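Local coordinates for sialyltransferase 0160 (Photobacterium damselae, PDB 4R84), which probably transfers sialic acid from CMP-sialic acid to acceptor sugars as a glycosyltransferase of the GT-B structural group, at residues L129-D143 with W322-F336. Sequence-based numbering, arbitrary orientation.
Sequences LPSLQQLIHIIQAKD and WDEFAKLSDSQQTLF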
# COMPACT_ATOMS: atom_id res chain seq x y z
N LEU A 129 2.93 -6.54 1.55
CA LEU A 129 3.40 -5.19 1.24
C LEU A 129 2.28 -4.25 0.72
O LEU A 129 2.12 -3.15 1.25
CB LEU A 129 4.57 -5.28 0.23
CG LEU A 129 5.25 -3.94 -0.04
CD1 LEU A 129 5.60 -3.25 1.28
CD2 LEU A 129 6.48 -4.16 -0.92
N PRO A 130 1.47 -4.69 -0.27
CA PRO A 130 0.37 -3.81 -0.67
C PRO A 130 -0.58 -3.50 0.47
O PRO A 130 -0.97 -2.35 0.65
CB PRO A 130 -0.34 -4.61 -1.78
CG PRO A 130 0.78 -5.50 -2.34
CD PRO A 130 1.53 -5.91 -1.11
N SER A 131 -0.91 -4.50 1.28
CA SER A 131 -1.82 -4.24 2.41
C SER A 131 -1.23 -3.25 3.42
O SER A 131 -1.95 -2.39 3.92
CB SER A 131 -2.18 -5.55 3.12
OG SER A 131 -2.81 -6.44 2.22
N LEU A 132 0.06 -3.37 3.71
CA LEU A 132 0.71 -2.48 4.67
C LEU A 132 0.76 -1.04 4.15
O LEU A 132 0.50 -0.10 4.90
CB LEU A 132 2.13 -2.98 4.99
CG LEU A 132 2.19 -4.34 5.72
CD1 LEU A 132 3.63 -4.83 5.78
CD2 LEU A 132 1.64 -4.21 7.12
N GLN A 133 1.07 -0.87 2.87
CA GLN A 133 1.06 0.46 2.25
C GLN A 133 -0.34 1.04 2.29
O GLN A 133 -0.53 2.22 2.59
CB GLN A 133 1.53 0.38 0.80
CG GLN A 133 3.01 0.10 0.66
CD GLN A 133 3.87 1.35 0.75
OE1 GLN A 133 3.45 2.44 0.36
NE2 GLN A 133 5.10 1.19 1.25
N GLN A 134 -1.31 0.20 1.98
CA GLN A 134 -2.70 0.62 1.97
C GLN A 134 -3.16 1.01 3.37
O GLN A 134 -3.91 1.96 3.53
CB GLN A 134 -3.57 -0.49 1.38
CG GLN A 134 -3.36 -0.68 -0.13
CD GLN A 134 -3.93 -1.98 -0.63
OE1 GLN A 134 -4.79 -2.58 0.01
NE2 GLN A 134 -3.43 -2.45 -1.78
N LEU A 135 -2.70 0.28 4.39
CA LEU A 135 -3.11 0.59 5.75
C LEU A 135 -2.62 1.98 6.16
O LEU A 135 -3.35 2.73 6.81
CB LEU A 135 -2.58 -0.46 6.74
CG LEU A 135 -2.92 -0.19 8.20
CD1 LEU A 135 -4.44 -0.03 8.42
CD2 LEU A 135 -2.38 -1.35 9.05
N ILE A 136 -1.39 2.32 5.78
CA ILE A 136 -0.89 3.67 6.07
C ILE A 136 -1.76 4.70 5.37
O ILE A 136 -2.17 5.71 5.98
CB ILE A 136 0.56 3.85 5.59
CG1 ILE A 136 1.50 2.88 6.32
CG2 ILE A 136 0.98 5.33 5.76
CD1 ILE A 136 1.80 3.27 7.73
N HIS A 137 -2.11 4.43 4.12
CA HIS A 137 -2.93 5.37 3.37
C HIS A 137 -4.31 5.55 4.03
O HIS A 137 -4.82 6.69 4.13
CB HIS A 137 -3.11 4.91 1.93
CG HIS A 137 -4.03 5.79 1.15
ND1 HIS A 137 -3.61 6.97 0.56
CD2 HIS A 137 -5.36 5.71 0.90
CE1 HIS A 137 -4.63 7.55 -0.04
NE2 HIS A 137 -5.71 6.81 0.15
N ILE A 138 -4.89 4.45 4.48
CA ILE A 138 -6.20 4.47 5.16
C ILE A 138 -6.14 5.31 6.43
O ILE A 138 -7.05 6.10 6.71
CB ILE A 138 -6.67 3.03 5.49
CG1 ILE A 138 -7.14 2.33 4.21
CG2 ILE A 138 -7.79 3.03 6.53
CD1 ILE A 138 -7.50 0.84 4.36
N ILE A 139 -5.07 5.16 7.19
CA ILE A 139 -4.96 5.91 8.43
C ILE A 139 -4.89 7.41 8.14
O ILE A 139 -5.53 8.21 8.83
CB ILE A 139 -3.75 5.43 9.24
CG1 ILE A 139 -4.03 4.02 9.76
CG2 ILE A 139 -3.47 6.36 10.42
CD1 ILE A 139 -2.77 3.30 10.27
N GLN A 140 -4.15 7.78 7.10
CA GLN A 140 -4.10 9.18 6.67
C GLN A 140 -5.46 9.63 6.16
O GLN A 140 -5.93 10.72 6.48
CB GLN A 140 -3.08 9.38 5.54
CG GLN A 140 -1.61 9.05 5.89
CD GLN A 140 -0.75 8.89 4.63
OE1 GLN A 140 -1.28 8.69 3.53
NE2 GLN A 140 0.56 8.95 4.79
N ALA A 141 -6.09 8.78 5.36
CA ALA A 141 -7.33 9.15 4.67
C ALA A 141 -8.53 9.28 5.60
O ALA A 141 -9.48 10.02 5.28
CB ALA A 141 -7.63 8.13 3.56
N LYS A 142 -8.53 8.56 6.71
CA LYS A 142 -9.60 8.69 7.70
C LYS A 142 -9.62 10.11 8.24
O LYS A 142 -10.68 10.67 8.53
CB LYS A 142 -9.43 7.67 8.83
CG LYS A 142 -10.36 7.95 10.02
CD LYS A 142 -11.82 7.82 9.64
CE LYS A 142 -12.73 8.40 10.73
NZ LYS A 142 -12.37 7.98 12.11
N ASP A 143 -8.44 10.70 8.40
CA ASP A 143 -8.35 12.07 8.89
C ASP A 143 -8.64 13.07 7.79
O ASP A 143 -9.32 14.06 8.03
CB ASP A 143 -6.98 12.36 9.51
CG ASP A 143 -6.90 11.93 10.96
OD1 ASP A 143 -7.68 11.04 11.37
OD2 ASP A 143 -6.08 12.51 11.70
N TRP A 322 8.99 4.54 1.79
CA TRP A 322 9.26 3.71 2.96
C TRP A 322 9.14 4.48 4.26
O TRP A 322 9.26 3.91 5.34
CB TRP A 322 10.66 3.09 2.88
CG TRP A 322 10.95 2.42 1.58
CD1 TRP A 322 12.02 2.63 0.78
CD2 TRP A 322 10.13 1.44 0.92
NE1 TRP A 322 11.94 1.83 -0.34
CE2 TRP A 322 10.79 1.10 -0.28
CE3 TRP A 322 8.92 0.82 1.22
CZ2 TRP A 322 10.28 0.16 -1.17
CZ3 TRP A 322 8.41 -0.10 0.34
CH2 TRP A 322 9.09 -0.43 -0.84
N ASP A 323 8.89 5.78 4.15
CA ASP A 323 8.99 6.64 5.33
C ASP A 323 7.68 7.28 5.77
O ASP A 323 7.68 8.22 6.55
CB ASP A 323 10.03 7.73 5.06
CG ASP A 323 9.65 8.61 3.89
OD1 ASP A 323 8.76 8.21 3.11
OD2 ASP A 323 10.25 9.69 3.74
N GLU A 324 6.56 6.76 5.29
CA GLU A 324 5.30 7.42 5.62
C GLU A 324 4.85 7.18 7.06
O GLU A 324 4.17 8.02 7.66
CB GLU A 324 4.21 6.98 4.64
CG GLU A 324 4.36 7.62 3.27
CD GLU A 324 3.19 7.34 2.35
OE1 GLU A 324 2.40 6.42 2.64
OE2 GLU A 324 3.06 8.05 1.33
N PHE A 325 5.21 6.02 7.61
CA PHE A 325 4.88 5.69 8.99
C PHE A 325 5.38 6.75 9.97
O PHE A 325 4.66 7.18 10.87
CB PHE A 325 5.46 4.32 9.36
CG PHE A 325 5.28 3.94 10.80
CD1 PHE A 325 4.10 3.36 11.25
CD2 PHE A 325 6.31 4.11 11.71
CE1 PHE A 325 3.96 2.98 12.57
CE2 PHE A 325 6.17 3.73 13.05
CZ PHE A 325 5.00 3.18 13.48
N ALA A 326 6.63 7.16 9.77
CA ALA A 326 7.28 8.11 10.66
C ALA A 326 6.65 9.49 10.60
O ALA A 326 6.78 10.27 11.55
CB ALA A 326 8.77 8.20 10.33
N LYS A 327 5.96 9.78 9.50
CA LYS A 327 5.29 11.07 9.32
C LYS A 327 3.89 11.04 9.92
O LYS A 327 3.22 12.07 10.03
CB LYS A 327 5.20 11.45 7.84
CG LYS A 327 6.52 11.59 7.11
CD LYS A 327 6.26 11.97 5.65
CE LYS A 327 7.51 11.83 4.80
NZ LYS A 327 8.64 12.68 5.28
N LEU A 328 3.43 9.85 10.28
CA LEU A 328 2.16 9.74 10.98
C LEU A 328 2.33 10.35 12.37
O LEU A 328 3.44 10.45 12.89
CB LEU A 328 1.69 8.28 11.09
CG LEU A 328 1.28 7.53 9.82
CD1 LEU A 328 1.01 6.08 10.16
CD2 LEU A 328 0.04 8.16 9.20
N SER A 329 1.22 10.77 12.96
CA SER A 329 1.22 11.21 14.35
C SER A 329 1.48 10.02 15.25
O SER A 329 1.36 8.87 14.82
CB SER A 329 -0.12 11.83 14.71
OG SER A 329 -1.09 10.81 14.92
N ASP A 330 1.82 10.28 16.51
CA ASP A 330 2.10 9.19 17.44
C ASP A 330 0.91 8.24 17.61
O ASP A 330 1.08 7.00 17.59
CB ASP A 330 2.50 9.75 18.81
CG ASP A 330 3.88 10.39 18.80
OD1 ASP A 330 4.69 10.05 17.91
OD2 ASP A 330 4.15 11.25 19.67
N SER A 331 -0.29 8.80 17.74
CA SER A 331 -1.50 8.00 17.93
C SER A 331 -1.79 7.15 16.69
O SER A 331 -2.21 6.00 16.80
CB SER A 331 -2.70 8.90 18.27
OG SER A 331 -2.99 9.82 17.22
N GLN A 332 -1.56 7.74 15.52
CA GLN A 332 -1.72 7.03 14.26
C GLN A 332 -0.71 5.87 14.13
O GLN A 332 -1.06 4.79 13.64
CB GLN A 332 -1.56 7.99 13.09
CG GLN A 332 -2.74 8.93 12.91
CD GLN A 332 -2.49 9.93 11.81
OE1 GLN A 332 -1.36 10.38 11.63
NE2 GLN A 332 -3.52 10.24 11.05
N GLN A 333 0.52 6.11 14.57
CA GLN A 333 1.56 5.08 14.56
C GLN A 333 1.14 3.92 15.46
O GLN A 333 1.28 2.74 15.10
CB GLN A 333 2.92 5.64 15.00
CG GLN A 333 3.54 6.61 14.01
CD GLN A 333 4.94 7.05 14.42
OE1 GLN A 333 5.58 6.42 15.27
NE2 GLN A 333 5.41 8.15 13.85
N THR A 334 0.61 4.25 16.64
CA THR A 334 0.15 3.24 17.59
C THR A 334 -0.95 2.37 16.99
O THR A 334 -0.99 1.16 17.22
CB THR A 334 -0.38 3.90 18.88
OG1 THR A 334 0.70 4.58 19.53
CG2 THR A 334 -0.93 2.85 19.83
N LEU A 335 -1.85 2.99 16.23
CA LEU A 335 -2.93 2.26 15.57
C LEU A 335 -2.40 1.29 14.50
O LEU A 335 -2.84 0.14 14.42
CB LEU A 335 -3.93 3.23 14.94
CG LEU A 335 -5.10 2.62 14.16
CD1 LEU A 335 -5.83 1.54 14.95
CD2 LEU A 335 -6.07 3.71 13.72
N PHE A 336 -1.48 1.77 13.66
CA PHE A 336 -0.85 0.91 12.66
C PHE A 336 -0.21 -0.30 13.33
O PHE A 336 -0.43 -1.43 12.91
CB PHE A 336 0.20 1.68 11.86
CG PHE A 336 0.95 0.85 10.87
CD1 PHE A 336 0.47 0.67 9.59
CD2 PHE A 336 2.16 0.28 11.21
CE1 PHE A 336 1.18 -0.09 8.66
CE2 PHE A 336 2.86 -0.49 10.30
CZ PHE A 336 2.37 -0.66 9.02
O HOH W 1 3.26 3.98 2.93
O HOH W 2 0.35 4.61 1.67
O HOH W 3 -6.26 8.66 11.39
O HOH W 4 2.43 9.73 6.69
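The side chain of Phe336 is a knob in the hole that Leu132, Leu135, Ile136 and Ile139 form on the surface of helix 129-143. With CG anti to the backbone N (chi1 176°), the ring is carried into that hole. Its CB meets Ile139 CD1 at 3.7 Å, and CG lies near Ile136 CD1. CD1 is touched by Leu135 CD2 and by Ile136 CD1, each at 3.5 Å; CE1 continues along Ile136 CD1 and CG1, and CZ ends against Leu132 CD2. The Ile136 methyl covers one face of the ring, whereas Ile139 CD1 and Leu132 O come to its edge. A flat phenyl suits this place because branched aliphatic chains can both cover its face and pack round its rim.

Helix 129-143 directly follows the strand 106-125 of a Rossmann-like sheet, as in GT-B enzymes, and leans on that strand through Gln134 and Ile138; the segment 322-336 covers another side. The N-to-C directions of helices 330-336 and 129-143 make 140°, nearer antiparallel than parallel. Leu328, just before helix 330-336, uses its two branches to reach Ile136 CD1 (CD1, 3.8 Å) and Gln140 CG (CD2) at once.

Several polar groups are joined through water. Two waters lie near Glu324 OE1, one also near Gln133 OE1, the other near Gln133 O; the Gln133 amide nitrogen bonds to Pro321 O. Gln332's long chain suits two tasks: CB and CG lie against Ile139 CG2, while NE2 reaches a water shared with Ile139 O and Asp143 OD1, and OE1 takes Ser329 N on a lone pair at 2.9 Å.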